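Local coordinates for hypothetical protein (Bacteroides ovatus, PDB 4EPS) that probably forms part of the tip of a fimbrium, a filamentous cell-surface appendage that mediates adhesion and biofilm formation, at residues N87-Y92 against D107-P112; G54-E59 against G100-I105; Q352-W357 against E394-Y399; V368-Y373 against S472-N477. One frame throughout, in Å; residues are numbered along the deposited sequence.

Interaction 1: N87-Y92 against D107-P112; sequences NFYAYY and DDFFAP
Tyr89 and Tyr91, alternate residues on one face of strand 87-92, look toward the turn that carries Phe109 and Phe110, and the nearest CA atoms, those of Tyr89 and Phe109, are 8.0 Å apart. Side chains bridge most of this gap, with Ala90 O also 3.5 Å from Phe110 CE2. The Tyr89 and Phe109 rings stack face to face, with planes 16° apart and centroids separated by 4.2 Å. The overlap extends to the Phe109 methylene, since Phe109 CB lies over the same Tyr89 face and comes within 3.5 Å of Tyr89 CE2. Phe110 lies between Tyr91 and Phe109: Tyr91 CB covers one face of its ring and Phe109 CD2 the opposite one, while Phe110 CE2 approaches Tyr89 CB at 3.7 Å. Tyr91 CG sits between its own backbone N and carbonyl carbon (chi1 75°), and the ring that follows meets Phe110 obliquely, with Tyr91 CD1 3.7 Å from Phe110 CE1. A type I turn from Asp108 to Ala111 presents the two phenylalanines; within it, Asp108 OD1 accepts from Phe110 N in an Asx turn, and Phe110 is the N-cap residue of helix 111-115. Phe49 of the adjoining strand 45-52 meets Phe109 edge-to-face. No hydrogen bond crosses the contact, which implies that ring stacking and apolar burial hold this loop against the sheet of the fimbrillin-like domain.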
loop_
_atom_site.group_PDB
_atom_site.type_symbol
_atom_site.label_atom_id
_atom_site.label_comp_id
_atom_site.label_asym_id
_atom_site.label_seq_id
_atom_site.Cartn_x
_atom_site.Cartn_y
_atom_site.Cartn_z
ATOM N N ASN A 87 24.065 -50.317 -34.598
ATOM C CA ASN A 87 23.913 -49.406 -33.461
ATOM C C ASN A 87 24.271 -47.984 -33.899
ATOM O O ASN A 87 25.377 -47.779 -34.400
ATOM C CB ASN A 87 24.795 -49.856 -32.294
ATOM C CG ASN A 87 24.258 -51.069 -31.563
ATOM O OD1 ASN A 87 23.064 -51.371 -31.585
ATOM N ND2 ASN A 87 25.128 -51.795 -30.892
ATOM N N PHE A 88 23.355 -47.001 -33.729
ATOM C CA PHE A 88 23.656 -45.620 -34.106
ATOM C C PHE A 88 23.918 -44.802 -32.860
ATOM O O PHE A 88 23.296 -45.044 -31.817
ATOM C CB PHE A 88 22.528 -44.963 -34.951
ATOM C CG PHE A 88 22.331 -45.627 -36.302
ATOM C CD1 PHE A 88 21.507 -46.740 -36.434
ATOM C CD2 PHE A 88 22.990 -45.153 -37.430
ATOM C CE1 PHE A 88 21.333 -47.356 -37.677
ATOM C CE2 PHE A 88 22.783 -45.743 -38.676
ATOM C CZ PHE A 88 21.967 -46.849 -38.788
ATOM N N TYR A 89 24.838 -43.833 -32.970
ATOM C CA TYR A 89 25.219 -42.958 -31.846
ATOM C C TYR A 89 25.303 -41.539 -32.309
ATOM O O TYR A 89 25.792 -41.294 -33.420
ATOM C CB TYR A 89 26.603 -43.355 -31.283
ATOM C CG TYR A 89 26.692 -44.750 -30.735
ATOM C CD1 TYR A 89 27.010 -45.826 -31.562
ATOM C CD2 TYR A 89 26.491 -45.001 -29.382
ATOM C CE1 TYR A 89 27.099 -47.122 -31.060
ATOM C CE2 TYR A 89 26.588 -46.295 -28.866
ATOM C CZ TYR A 89 26.905 -47.346 -29.709
ATOM O OH TYR A 89 27.025 -48.609 -29.206
ATOM N N ALA A 90 24.896 -40.591 -31.468
ATOM C CA ALA A 90 25.050 -39.183 -31.847
ATOM C C ALA A 90 25.599 -38.377 -30.678
ATOM O O ALA A 90 25.384 -38.737 -29.518
ATOM C CB ALA A 90 23.732 -38.590 -32.321
ATOM N N TYR A 91 26.297 -37.287 -30.989
ATOM C CA TYR A 91 26.805 -36.387 -29.946
ATOM C C TYR A 91 26.737 -34.961 -30.430
ATOM O O TYR A 91 26.753 -34.681 -31.636
ATOM C CB TYR A 91 28.257 -36.746 -29.510
ATOM C CG TYR A 91 29.287 -36.322 -30.537
ATOM C CD1 TYR A 91 29.447 -37.032 -31.725
ATOM C CD2 TYR A 91 30.017 -35.146 -30.377
ATOM C CE1 TYR A 91 30.352 -36.617 -32.701
ATOM C CE2 TYR A 91 30.885 -34.692 -31.370
ATOM C CZ TYR A 91 31.063 -35.442 -32.524
ATOM O OH TYR A 91 31.898 -35.005 -33.520
ATOM N N TYR A 92 26.729 -34.062 -29.462
ATOM C CA TYR A 92 26.741 -32.623 -29.648
ATOM C C TYR A 92 27.784 -32.020 -28.689
ATOM O O TYR A 92 27.782 -32.427 -27.529
ATOM C CB TYR A 92 25.339 -32.059 -29.318
ATOM C CG TYR A 92 25.323 -30.545 -29.309
ATOM C CD1 TYR A 92 25.654 -29.829 -28.156
ATOM C CD2 TYR A 92 25.063 -29.824 -30.476
ATOM C CE1 TYR A 92 25.740 -28.438 -28.171
ATOM C CE2 TYR A 92 25.108 -28.431 -30.490
ATOM C CZ TYR A 92 25.450 -27.746 -29.336
ATOM O OH TYR A 92 25.497 -26.381 -29.354
ATOM N N ASP A 107 31.241 -50.279 -22.362
ATOM C CA ASP A 107 29.785 -50.143 -22.453
ATOM C C ASP A 107 29.356 -48.669 -22.676
ATOM O O ASP A 107 28.157 -48.389 -22.822
ATOM C CB ASP A 107 29.107 -50.743 -21.204
ATOM C CG ASP A 107 29.469 -52.198 -20.942
ATOM O OD1 ASP A 107 29.152 -53.057 -21.801
ATOM O OD2 ASP A 107 30.073 -52.478 -19.882
ATOM N N ASP A 108 30.331 -47.736 -22.752
ATOM C CA ASP A 108 30.058 -46.315 -23.005
ATOM C C ASP A 108 30.854 -45.867 -24.234
ATOM O O ASP A 108 32.049 -45.577 -24.133
ATOM C CB ASP A 108 30.386 -45.465 -21.755
ATOM C CG ASP A 108 30.225 -43.952 -21.910
ATOM O OD1 ASP A 108 29.647 -43.508 -22.936
ATOM O OD2 ASP A 108 30.705 -43.218 -21.032
ATOM N N PHE A 109 30.180 -45.798 -25.405
ATOM C CA PHE A 109 30.836 -45.445 -26.671
ATOM C C PHE A 109 31.567 -44.091 -26.637
ATOM O O PHE A 109 32.571 -43.944 -27.324
ATOM C CB PHE A 109 29.814 -45.441 -27.813
ATOM C CG PHE A 109 30.360 -45.213 -29.208
ATOM C CD1 PHE A 109 31.011 -46.235 -29.896
ATOM C CD2 PHE A 109 30.158 -44.002 -29.862
ATOM C CE1 PHE A 109 31.487 -46.037 -31.195
ATOM C CE2 PHE A 109 30.601 -43.813 -31.177
ATOM C CZ PHE A 109 31.261 -44.835 -31.840
ATOM N N PHE A 110 31.043 -43.091 -25.896
ATOM C CA PHE A 110 31.694 -41.779 -25.876
ATOM C C PHE A 110 32.510 -41.514 -24.577
ATOM O O PHE A 110 32.843 -40.357 -24.290
ATOM C CB PHE A 110 30.650 -40.672 -26.079
ATOM C CG PHE A 110 30.003 -40.657 -27.449
ATOM C CD1 PHE A 110 30.714 -40.228 -28.571
ATOM C CD2 PHE A 110 28.665 -41.000 -27.606
ATOM C CE1 PHE A 110 30.099 -40.163 -29.832
ATOM C CE2 PHE A 110 28.050 -40.943 -28.865
ATOM C CZ PHE A 110 28.766 -40.511 -29.966
ATOM N N ALA A 111 32.853 -42.574 -23.818
ATOM C CA ALA A 111 33.651 -42.436 -22.586
ATOM C C ALA A 111 34.951 -41.600 -22.814
ATOM O O ALA A 111 35.162 -40.669 -22.025
ATOM C CB ALA A 111 33.993 -43.805 -22.001
ATOM N N PRO A 112 35.783 -41.820 -23.880
ATOM C CA PRO A 112 37.004 -40.991 -24.039
ATOM C C PRO A 112 36.718 -39.529 -24.390
ATOM O O PRO A 112 37.462 -38.646 -23.980
ATOM C CB PRO A 112 37.760 -41.680 -25.182
ATOM C CG PRO A 112 37.172 -43.083 -25.251
ATOM C CD PRO A 112 35.732 -42.872 -24.924
#

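Interaction 2: G54-E59 against G100-I105; sequences GAILDE and GKTDLI
Ile56 and Leu104 both place their first branch anti to the carbonyl carbon, CG1 of Ile56 at chi1 -55° and CG of Leu104 at chi1 -64°, and their side chains meet obliquely where a loop passes the start of strand 55-67. That strand pairs with strand 45-52 as an antiparallel beta hairpin of the fimbrillin-like domain, and Gly54 lies in the connection between them. The contact is sparse. Leu104 divides its two methyls: CD1 rests 3.5 Å from Gly54 O, whereas CD2 reaches CG1 of Ile56 at 4.1 Å. Gly54 has a positive phi (78°), which glycine adopts more readily than other residues. Two residues before Leu104 in the loop, Thr102 OG1 lies 3.8 Å from Ile56 CD1, a van der Waals approach of a hydroxyl oxygen to a methyl. Phe109 touches Ile56, Thr102 and Leu104, and thereby joins this surface patch to the aromatic packing on the sheet. No hydrogen bond links the hairpin to the loop here. The loop instead braces itself through Asp103 OD1, which accepts from Gly106 N and, in an Asx turn, from Ile105 N at 3.1 Å, the Ile105 donor standing above the carboxylate plane.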
loop_
_atom_site.group_PDB
_atom_site.type_symbol
_atom_site.label_atom_id
_atom_site.label_comp_id
_atom_site.label_asym_id
_atom_site.label_seq_id
_atom_site.Cartn_x
_atom_site.Cartn_y
_atom_site.Cartn_z
ATOM N N GLY A 54 30.896 -54.577 -34.297
ATOM C CA GLY A 54 32.033 -54.081 -33.524
ATOM C C GLY A 54 32.980 -53.123 -34.215
ATOM O O GLY A 54 34.078 -52.890 -33.712
ATOM N N ALA A 55 32.572 -52.544 -35.353
ATOM C CA ALA A 55 33.384 -51.568 -36.088
ATOM C C ALA A 55 32.522 -50.417 -36.607
ATOM O O ALA A 55 31.393 -50.642 -37.048
ATOM C CB ALA A 55 34.098 -52.239 -37.256
ATOM N N ILE A 56 33.085 -49.200 -36.616
ATOM C CA ILE A 56 32.414 -48.029 -37.169
ATOM C C ILE A 56 32.383 -48.165 -38.696
ATOM O O ILE A 56 33.407 -48.491 -39.303
ATOM C CB ILE A 56 33.081 -46.689 -36.729
ATOM C CG1 ILE A 56 33.178 -46.571 -35.189
ATOM C CG2 ILE A 56 32.336 -45.496 -37.326
ATOM C CD1 ILE A 56 34.205 -45.525 -34.667
ATOM N N LEU A 57 31.210 -47.921 -39.308
ATOM C CA LEU A 57 31.030 -47.933 -40.758
ATOM C C LEU A 57 31.745 -46.735 -41.348
ATOM O O LEU A 57 31.568 -45.613 -40.859
ATOM C CB LEU A 57 29.534 -47.911 -41.149
ATOM C CG LEU A 57 28.701 -49.174 -40.908
ATOM C CD1 LEU A 57 27.270 -48.946 -41.352
ATOM C CD2 LEU A 57 29.265 -50.385 -41.682
ATOM N N ASP A 58 32.588 -46.970 -42.373
ATOM C CA ASP A 58 33.350 -45.911 -43.047
ATOM C C ASP A 58 32.452 -44.826 -43.607
ATOM O O ASP A 58 32.861 -43.665 -43.660
ATOM C CB ASP A 58 34.193 -46.493 -44.199
ATOM C CG ASP A 58 35.282 -47.464 -43.783
ATOM O OD1 ASP A 58 35.975 -47.187 -42.776
ATOM O OD2 ASP A 58 35.502 -48.458 -44.516
ATOM N N GLU A 59 31.244 -45.202 -44.056
ATOM C CA GLU A 59 30.297 -44.256 -44.638
ATOM C C GLU A 59 29.611 -43.377 -43.562
ATOM O O GLU A 59 29.107 -42.326 -43.928
ATOM C CB GLU A 59 29.237 -44.981 -45.501
ATOM C CG GLU A 59 28.303 -45.907 -44.729
ATOM C CD GLU A 59 27.149 -46.501 -45.515
ATOM O OE1 GLU A 59 26.220 -45.744 -45.883
ATOM O OE2 GLU A 59 27.147 -47.739 -45.707
ATOM N N GLY A 100 40.320 -41.447 -31.586
ATOM C CA GLY A 100 40.533 -41.882 -30.213
ATOM C C GLY A 100 39.508 -41.366 -29.225
ATOM O O GLY A 100 39.681 -41.553 -28.018
ATOM N N LYS A 101 38.405 -40.747 -29.715
ATOM C CA LYS A 101 37.400 -40.211 -28.802
ATOM C C LYS A 101 36.193 -41.160 -28.609
ATOM O O LYS A 101 35.260 -40.820 -27.869
ATOM C CB LYS A 101 36.936 -38.812 -29.259
ATOM C CG LYS A 101 38.050 -37.767 -29.337
ATOM C CD LYS A 101 38.737 -37.565 -28.004
ATOM C CE LYS A 101 39.562 -36.305 -27.931
ATOM N NZ LYS A 101 40.077 -36.099 -26.547
ATOM N N THR A 102 36.224 -42.352 -29.239
ATOM C CA THR A 102 35.146 -43.340 -29.115
ATOM C C THR A 102 35.696 -44.665 -28.568
ATOM O O THR A 102 36.888 -44.932 -28.701
ATOM C CB THR A 102 34.406 -43.532 -30.448
ATOM O OG1 THR A 102 35.332 -43.988 -31.421
ATOM C CG2 THR A 102 33.726 -42.240 -30.942
ATOM N N ASP A 103 34.826 -45.475 -27.940
ATOM C CA ASP A 103 35.195 -46.763 -27.347
ATOM C C ASP A 103 34.234 -47.866 -27.785
ATOM O O ASP A 103 33.065 -47.886 -27.376
ATOM C CB ASP A 103 35.219 -46.649 -25.812
ATOM C CG ASP A 103 35.670 -47.891 -25.044
ATOM O OD1 ASP A 103 36.198 -48.827 -25.679
ATOM O OD2 ASP A 103 35.548 -47.896 -23.799
ATOM N N LEU A 104 34.747 -48.812 -28.583
ATOM C CA LEU A 104 33.963 -49.945 -29.082
ATOM C C LEU A 104 33.954 -51.133 -28.102
ATOM O O LEU A 104 33.047 -51.961 -28.173
ATOM C CB LEU A 104 34.508 -50.412 -30.446
ATOM C CG LEU A 104 34.403 -49.414 -31.600
ATOM C CD1 LEU A 104 35.390 -49.770 -32.712
ATOM C CD2 LEU A 104 32.988 -49.353 -32.144
ATOM N N ILE A 105 34.948 -51.215 -27.196
ATOM C CA ILE A 105 35.092 -52.331 -26.251
ATOM C C ILE A 105 34.182 -52.120 -25.033
ATOM O O ILE A 105 33.366 -52.999 -24.742
ATOM C CB ILE A 105 36.589 -52.577 -25.873
ATOM C CG1 ILE A 105 37.375 -53.132 -27.087
ATOM C CG2 ILE A 105 36.743 -53.529 -24.668
ATOM C CD1 ILE A 105 38.256 -52.111 -27.816
#

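Interaction 3: Q352-W357 against E394-Y399; sequences QSIHDW and EVLDLY
Trp357 and Tyr399 meet edge to face: the edge of the tyrosine ring points at one face of the indole, with planes at 90° and the Tyr399 centroid 5.3 Å from that of the six-membered ring. Tyr399 CD2 stands over this face, offset toward the rim and 3.6 Å from Trp357 CE3. Tyr399 CA also lies over it, 4.0 Å from the six-membered centroid, in a CH-pi contact. In the indole plane, at its edge, is Leu398 CB. The Tyr399 ring carries Ile354 CG1 on one face, while Trp357 CE3 and a water lie at its edge. That water donates to Gln352 O at 2.8 Å and is hydrogen-bonded to Tyr399 OH, so the phenol oxygen is tied to the residue before the N-cap of the facing helix. Beside the rings, Ile354 CD1 packs against Leu396 CD1 at 3.6 Å, and Ile354 CG2 against Val395 CG1. A chi1 of 163° sets Trp357 CG anti to the backbone N, and from there the indole meets Val395, Leu398 and Tyr399. An alanine at Trp357 would probably open a gap beside Leu398 and Tyr399, leaving the Tyr399 edge without the indole face it points at. Phe403 meets both rings and extends the cluster. This is aromatic helix-helix packing, in which the short helix 354-359, N-capped by Ser353 OG accepting from Asp356 N, is seated on the longer helix 389-403.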
loop_
_atom_site.group_PDB
_atom_site.type_symbol
_atom_site.label_atom_id
_atom_site.label_comp_id
_atom_site.label_asym_id
_atom_site.label_seq_id
_atom_site.Cartn_x
_atom_site.Cartn_y
_atom_site.Cartn_z
ATOM N N GLN A 352 26.164 24.745 -38.506
ATOM C CA GLN A 352 24.833 24.224 -38.746
ATOM C C GLN A 352 24.314 23.630 -37.420
ATOM O O GLN A 352 24.981 22.777 -36.824
ATOM C CB GLN A 352 24.888 23.193 -39.877
ATOM C CG GLN A 352 23.625 22.371 -40.054
ATOM C CD GLN A 352 23.862 21.162 -40.920
ATOM O OE1 GLN A 352 24.668 20.273 -40.600
ATOM N NE2 GLN A 352 23.094 21.061 -41.989
ATOM N N SER A 353 23.135 24.092 -36.950
ATOM C CA SER A 353 22.550 23.580 -35.699
ATOM C C SER A 353 22.246 22.096 -35.813
ATOM O O SER A 353 22.147 21.572 -36.924
ATOM C CB SER A 353 21.269 24.338 -35.353
ATOM O OG SER A 353 20.249 24.083 -36.308
ATOM N N ILE A 354 22.064 21.420 -34.674
ATOM C CA ILE A 354 21.689 20.003 -34.673
ATOM C C ILE A 354 20.309 19.874 -35.342
ATOM O O ILE A 354 20.072 18.933 -36.088
ATOM C CB ILE A 354 21.711 19.443 -33.226
ATOM C CG1 ILE A 354 23.162 19.455 -32.686
ATOM C CG2 ILE A 354 21.121 18.018 -33.176
ATOM C CD1 ILE A 354 23.244 19.774 -31.288
ATOM N N HIS A 355 19.408 20.832 -35.074
ATOM C CA HIS A 355 18.097 20.864 -35.714
ATOM C C HIS A 355 18.230 20.900 -37.255
ATOM O O HIS A 355 17.611 20.086 -37.956
ATOM C CB HIS A 355 17.289 22.087 -35.245
ATOM C CG HIS A 355 16.038 22.257 -36.034
ATOM N ND1 HIS A 355 15.000 21.353 -35.929
ATOM C CD2 HIS A 355 15.728 23.184 -36.973
ATOM C CE1 HIS A 355 14.068 21.786 -36.760
ATOM N NE2 HIS A 355 14.475 22.870 -37.429
ATOM N N ASP A 356 19.020 21.850 -37.767
ATOM C CA ASP A 356 19.200 22.005 -39.215
ATOM C C ASP A 356 19.803 20.739 -39.823
ATOM O O ASP A 356 19.317 20.297 -40.872
ATOM C CB ASP A 356 20.031 23.248 -39.556
ATOM C CG ASP A 356 19.281 24.570 -39.445
ATOM O OD1 ASP A 356 18.033 24.545 -39.275
ATOM O OD2 ASP A 356 19.937 25.626 -39.495
ATOM N N TRP A 357 20.779 20.101 -39.133
ATOM C CA TRP A 357 21.339 18.831 -39.611
ATOM C C TRP A 357 20.259 17.761 -39.644
ATOM O O TRP A 357 20.122 17.045 -40.639
ATOM C CB TRP A 357 22.518 18.335 -38.735
ATOM C CG TRP A 357 22.829 16.874 -38.952
ATOM C CD1 TRP A 357 23.438 16.318 -40.043
ATOM C CD2 TRP A 357 22.438 15.777 -38.109
ATOM N NE1 TRP A 357 23.493 14.945 -39.907
ATOM C CE2 TRP A 357 22.889 14.588 -38.729
ATOM C CE3 TRP A 357 21.763 15.683 -36.876
ATOM C CZ2 TRP A 357 22.675 13.321 -38.165
ATOM C CZ3 TRP A 357 21.528 14.425 -36.335
ATOM C CH2 TRP A 357 21.977 13.262 -36.979
ATOM N N GLU A 394 19.158 10.520 -27.744
ATOM C CA GLU A 394 19.255 9.621 -28.896
ATOM C C GLU A 394 19.539 10.407 -30.181
ATOM O O GLU A 394 20.309 9.923 -31.006
ATOM C CB GLU A 394 18.008 8.741 -29.050
ATOM C CG GLU A 394 18.039 7.565 -28.075
ATOM C CD GLU A 394 17.298 6.319 -28.525
ATOM O OE1 GLU A 394 16.597 6.375 -29.561
ATOM O OE2 GLU A 394 17.368 5.299 -27.804
ATOM N N VAL A 395 18.968 11.624 -30.338
ATOM C CA VAL A 395 19.238 12.446 -31.533
ATOM C C VAL A 395 20.699 12.916 -31.493
ATOM O O VAL A 395 21.378 12.878 -32.521
ATOM C CB VAL A 395 18.252 13.627 -31.711
ATOM C CG1 VAL A 395 18.637 14.478 -32.930
ATOM C CG2 VAL A 395 16.820 13.113 -31.847
ATOM N N LEU A 396 21.197 13.298 -30.305
ATOM C CA LEU A 396 22.586 13.722 -30.179
ATOM C C LEU A 396 23.568 12.558 -30.457
ATOM O O LEU A 396 24.659 12.801 -30.979
ATOM C CB LEU A 396 22.863 14.325 -28.813
ATOM C CG LEU A 396 23.791 15.550 -28.831
ATOM C CD1 LEU A 396 23.083 16.772 -29.374
ATOM C CD2 LEU A 396 24.241 15.898 -27.438
ATOM N N ASP A 397 23.168 11.314 -30.129
ATOM C CA ASP A 397 23.976 10.111 -30.403
ATOM C C ASP A 397 24.054 9.892 -31.911
ATOM O O ASP A 397 25.144 9.617 -32.429
ATOM C CB ASP A 397 23.397 8.876 -29.696
ATOM C CG ASP A 397 23.677 8.816 -28.209
ATOM O OD1 ASP A 397 24.481 9.646 -27.716
ATOM O OD2 ASP A 397 23.104 7.931 -27.533
ATOM N N LEU A 398 22.922 10.096 -32.624
ATOM C CA LEU A 398 22.868 9.998 -34.086
ATOM C C LEU A 398 23.772 11.061 -34.717
ATOM O O LEU A 398 24.485 10.760 -35.680
ATOM C CB LEU A 398 21.428 10.126 -34.608
ATOM C CG LEU A 398 20.475 8.977 -34.297
ATOM C CD1 LEU A 398 19.069 9.327 -34.737
ATOM C CD2 LEU A 398 20.906 7.697 -34.986
ATOM N N TYR A 399 23.797 12.286 -34.135
ATOM C CA TYR A 399 24.678 13.362 -34.590
ATOM C C TYR A 399 26.136 12.948 -34.373
ATOM O O TYR A 399 26.964 13.149 -35.263
ATOM C CB TYR A 399 24.376 14.678 -33.849
ATOM C CG TYR A 399 25.227 15.842 -34.302
ATOM C CD1 TYR A 399 26.465 16.099 -33.713
ATOM C CD2 TYR A 399 24.772 16.725 -35.276
ATOM C CE1 TYR A 399 27.247 17.182 -34.116
ATOM C CE2 TYR A 399 25.533 17.823 -35.671
ATOM C CZ TYR A 399 26.774 18.043 -35.091
ATOM O OH TYR A 399 27.535 19.108 -35.492
HETATM O O HOH W 1 26.454 20.541 -37.501
#

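Interaction 4: V368-Y373 against S472-N477; sequences VSVTGY and STERNN. With SO4 (sulfate ion), chain G.
Val370 O and Gly372 N grip Glu474 through its backbone, forming a single parallel beta bridge opposite Thr371. Glu474 N donates to Val370 O at 2.9 Å, and Gly372 N returns a nearly straight bond (169°) to Glu474 O. Packing is tight: Gly372 CA is 3.4 Å from Thr473 CG2, which a side chain at this glycine would strike. A water joins Thr371 OG1 to Glu474 OE1.

Whereas this bridge is buried and close-packed, Tyr373 and Arg475 are partly exposed and meet in a flat cation-pi stack. The Arg475 guanidinium covers the Tyr373 ring, with CZ 3.5 Å from its centroid, while NE and NH2 bind a sulfate, probably from the crystallisation liquor. An alanine at Tyr373 would probably leave the guanidinium without its stacking partner and freer to turn about its sulfate bonds.

The Glu474 carboxylate bonds Ile354 N and His355 N at the start of helix 354-359 and pairs with Lys498; Val370 packs on helix 389-403, and Tyr481 of strand 479-485 touches Tyr373, Thr473 and Arg475.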
loop_
_atom_site.group_PDB
_atom_site.type_symbol
_atom_site.label_atom_id
_atom_site.label_comp_id
_atom_site.label_asym_id
_atom_site.label_seq_id
_atom_site.Cartn_x
_atom_site.Cartn_y
_atom_site.Cartn_z
ATOM N N VAL A 368 11.982 13.183 -32.626
ATOM C CA VAL A 368 11.546 14.569 -32.515
ATOM C C VAL A 368 12.827 15.414 -32.557
ATOM O O VAL A 368 13.825 15.025 -31.956
ATOM C CB VAL A 368 10.718 14.789 -31.200
ATOM C CG1 VAL A 368 10.292 16.246 -31.048
ATOM C CG2 VAL A 368 9.485 13.875 -31.171
ATOM N N SER A 369 12.804 16.567 -33.229
ATOM C CA SER A 369 13.970 17.446 -33.249
ATOM C C SER A 369 14.314 17.936 -31.830
ATOM O O SER A 369 13.421 18.076 -30.984
ATOM C CB SER A 369 13.737 18.639 -34.164
ATOM O OG SER A 369 14.829 19.531 -34.023
ATOM N N VAL A 370 15.613 18.176 -31.574
ATOM C CA VAL A 370 16.092 18.704 -30.286
ATOM C C VAL A 370 15.723 20.206 -30.152
ATOM O O VAL A 370 15.811 20.755 -29.058
ATOM C CB VAL A 370 17.626 18.497 -30.088
ATOM C CG1 VAL A 370 17.992 17.011 -30.071
ATOM C CG2 VAL A 370 18.434 19.258 -31.154
ATOM N N THR A 371 15.331 20.885 -31.249
ATOM C CA THR A 371 15.030 22.314 -31.132
ATOM C C THR A 371 13.827 22.607 -30.224
ATOM O O THR A 371 12.845 21.870 -30.210
ATOM C CB THR A 371 14.820 22.956 -32.525
ATOM O OG1 THR A 371 14.971 24.369 -32.409
ATOM C CG2 THR A 371 13.473 22.590 -33.188
ATOM N N GLY A 372 13.921 23.685 -29.471
ATOM C CA GLY A 372 12.771 24.177 -28.736
ATOM C C GLY A 372 12.104 25.273 -29.553
ATOM O O GLY A 372 10.948 25.624 -29.316
ATOM N N TYR A 373 12.833 25.813 -30.546
ATOM C CA TYR A 373 12.416 27.038 -31.227
ATOM C C TYR A 373 11.876 26.895 -32.654
ATOM O O TYR A 373 10.981 27.669 -33.019
ATOM C CB TYR A 373 13.609 28.021 -31.234
ATOM C CG TYR A 373 13.226 29.471 -31.478
ATOM C CD1 TYR A 373 12.898 30.318 -30.420
ATOM C CD2 TYR A 373 13.200 29.996 -32.764
ATOM C CE1 TYR A 373 12.562 31.655 -30.641
ATOM C CE2 TYR A 373 12.847 31.326 -32.998
ATOM C CZ TYR A 373 12.524 32.148 -31.934
ATOM O OH TYR A 373 12.187 33.460 -32.186
ATOM N N SER A 472 18.958 19.943 -22.752
ATOM C CA SER A 472 19.330 19.329 -24.025
ATOM C C SER A 472 18.470 19.919 -25.167
ATOM O O SER A 472 18.541 19.431 -26.299
ATOM C CB SER A 472 19.157 17.815 -23.959
ATOM O OG SER A 472 17.836 17.493 -23.540
ATOM N N THR A 473 17.661 20.967 -24.869
ATOM C CA THR A 473 16.785 21.626 -25.849
ATOM C C THR A 473 17.581 22.741 -26.556
ATOM O O THR A 473 18.087 23.659 -25.906
ATOM C CB THR A 473 15.518 22.143 -25.134
ATOM O OG1 THR A 473 14.940 21.043 -24.405
ATOM C CG2 THR A 473 14.488 22.736 -26.125
ATOM N N GLU A 474 17.687 22.651 -27.887
ATOM C CA GLU A 474 18.484 23.591 -28.654
ATOM C C GLU A 474 17.698 24.845 -29.029
ATOM O O GLU A 474 16.517 24.752 -29.391
ATOM C CB GLU A 474 19.001 22.895 -29.928
ATOM C CG GLU A 474 20.050 23.709 -30.671
ATOM C CD GLU A 474 20.533 23.076 -31.958
ATOM O OE1 GLU A 474 19.675 22.755 -32.813
ATOM O OE2 GLU A 474 21.769 22.966 -32.141
ATOM N N ARG A 475 18.364 26.022 -28.952
ATOM C CA ARG A 475 17.767 27.291 -29.384
ATOM C C ARG A 475 18.145 27.541 -30.841
ATOM O O ARG A 475 17.271 27.843 -31.654
ATOM C CB ARG A 475 18.194 28.475 -28.489
ATOM C CG ARG A 475 17.871 29.890 -29.063
ATOM C CD ARG A 475 16.383 30.102 -29.368
ATOM N NE ARG A 475 16.129 31.450 -29.893
ATOM C CZ ARG A 475 16.224 31.788 -31.168
ATOM N NH1 ARG A 475 16.565 30.884 -32.079
ATOM N NH2 ARG A 475 16.005 33.048 -31.545
ATOM N N ASN A 476 19.449 27.457 -31.168
ATOM C CA ASN A 476 19.977 27.683 -32.533
ATOM C C ASN A 476 21.376 27.049 -32.597
ATOM O O ASN A 476 21.749 26.304 -31.676
ATOM C CB ASN A 476 19.977 29.208 -32.919
ATOM C CG ASN A 476 20.805 30.135 -32.056
ATOM O OD1 ASN A 476 21.686 29.716 -31.301
ATOM N ND2 ASN A 476 20.556 31.437 -32.156
ATOM N N ASN A 477 22.153 27.343 -33.642
ATOM C CA ASN A 477 23.489 26.746 -33.807
ATOM C C ASN A 477 24.465 27.141 -32.679
ATOM O O ASN A 477 25.376 26.378 -32.374
ATOM C CB ASN A 477 24.070 27.131 -35.183
ATOM C CG ASN A 477 24.252 28.617 -35.405
ATOM O OD1 ASN A 477 23.428 29.439 -35.013
ATOM N ND2 ASN A 477 25.348 28.993 -36.037
HETATM S S SO4 G . 14.719 34.786 -28.578
HETATM O O1 SO4 G . 15.254 35.811 -27.673
HETATM O O2 SO4 G . 13.281 34.629 -28.327
HETATM O O3 SO4 G . 14.958 35.131 -29.967
HETATM O O4 SO4 G . 15.383 33.509 -28.346
HETATM O O HOH W 2 17.586 24.760 -33.037
#

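In the fold
The four contacts form two pairs on opposite sides of the chain's centre, with about 60 Å between the centres of interactions 1 and 3. Interactions 1 and 2 share the fimbrillin-like domain and tie one loop region to neighbouring strands: the first is buried and aromatic, the second a thin aliphatic surface patch, and a probable backbone hydrogen bond from Asp103 N to Phe109 O connects them. Interactions 3 and 4, their centres about 9 Å apart, meet at helix 354-359, where His355 ND1 is probably hydrogen-bonded to Ser369 OG. Both are largely buried, but interaction 3 is mainly apolar, whereas interaction 4 adds backbone bonds and a charged stack at its margin.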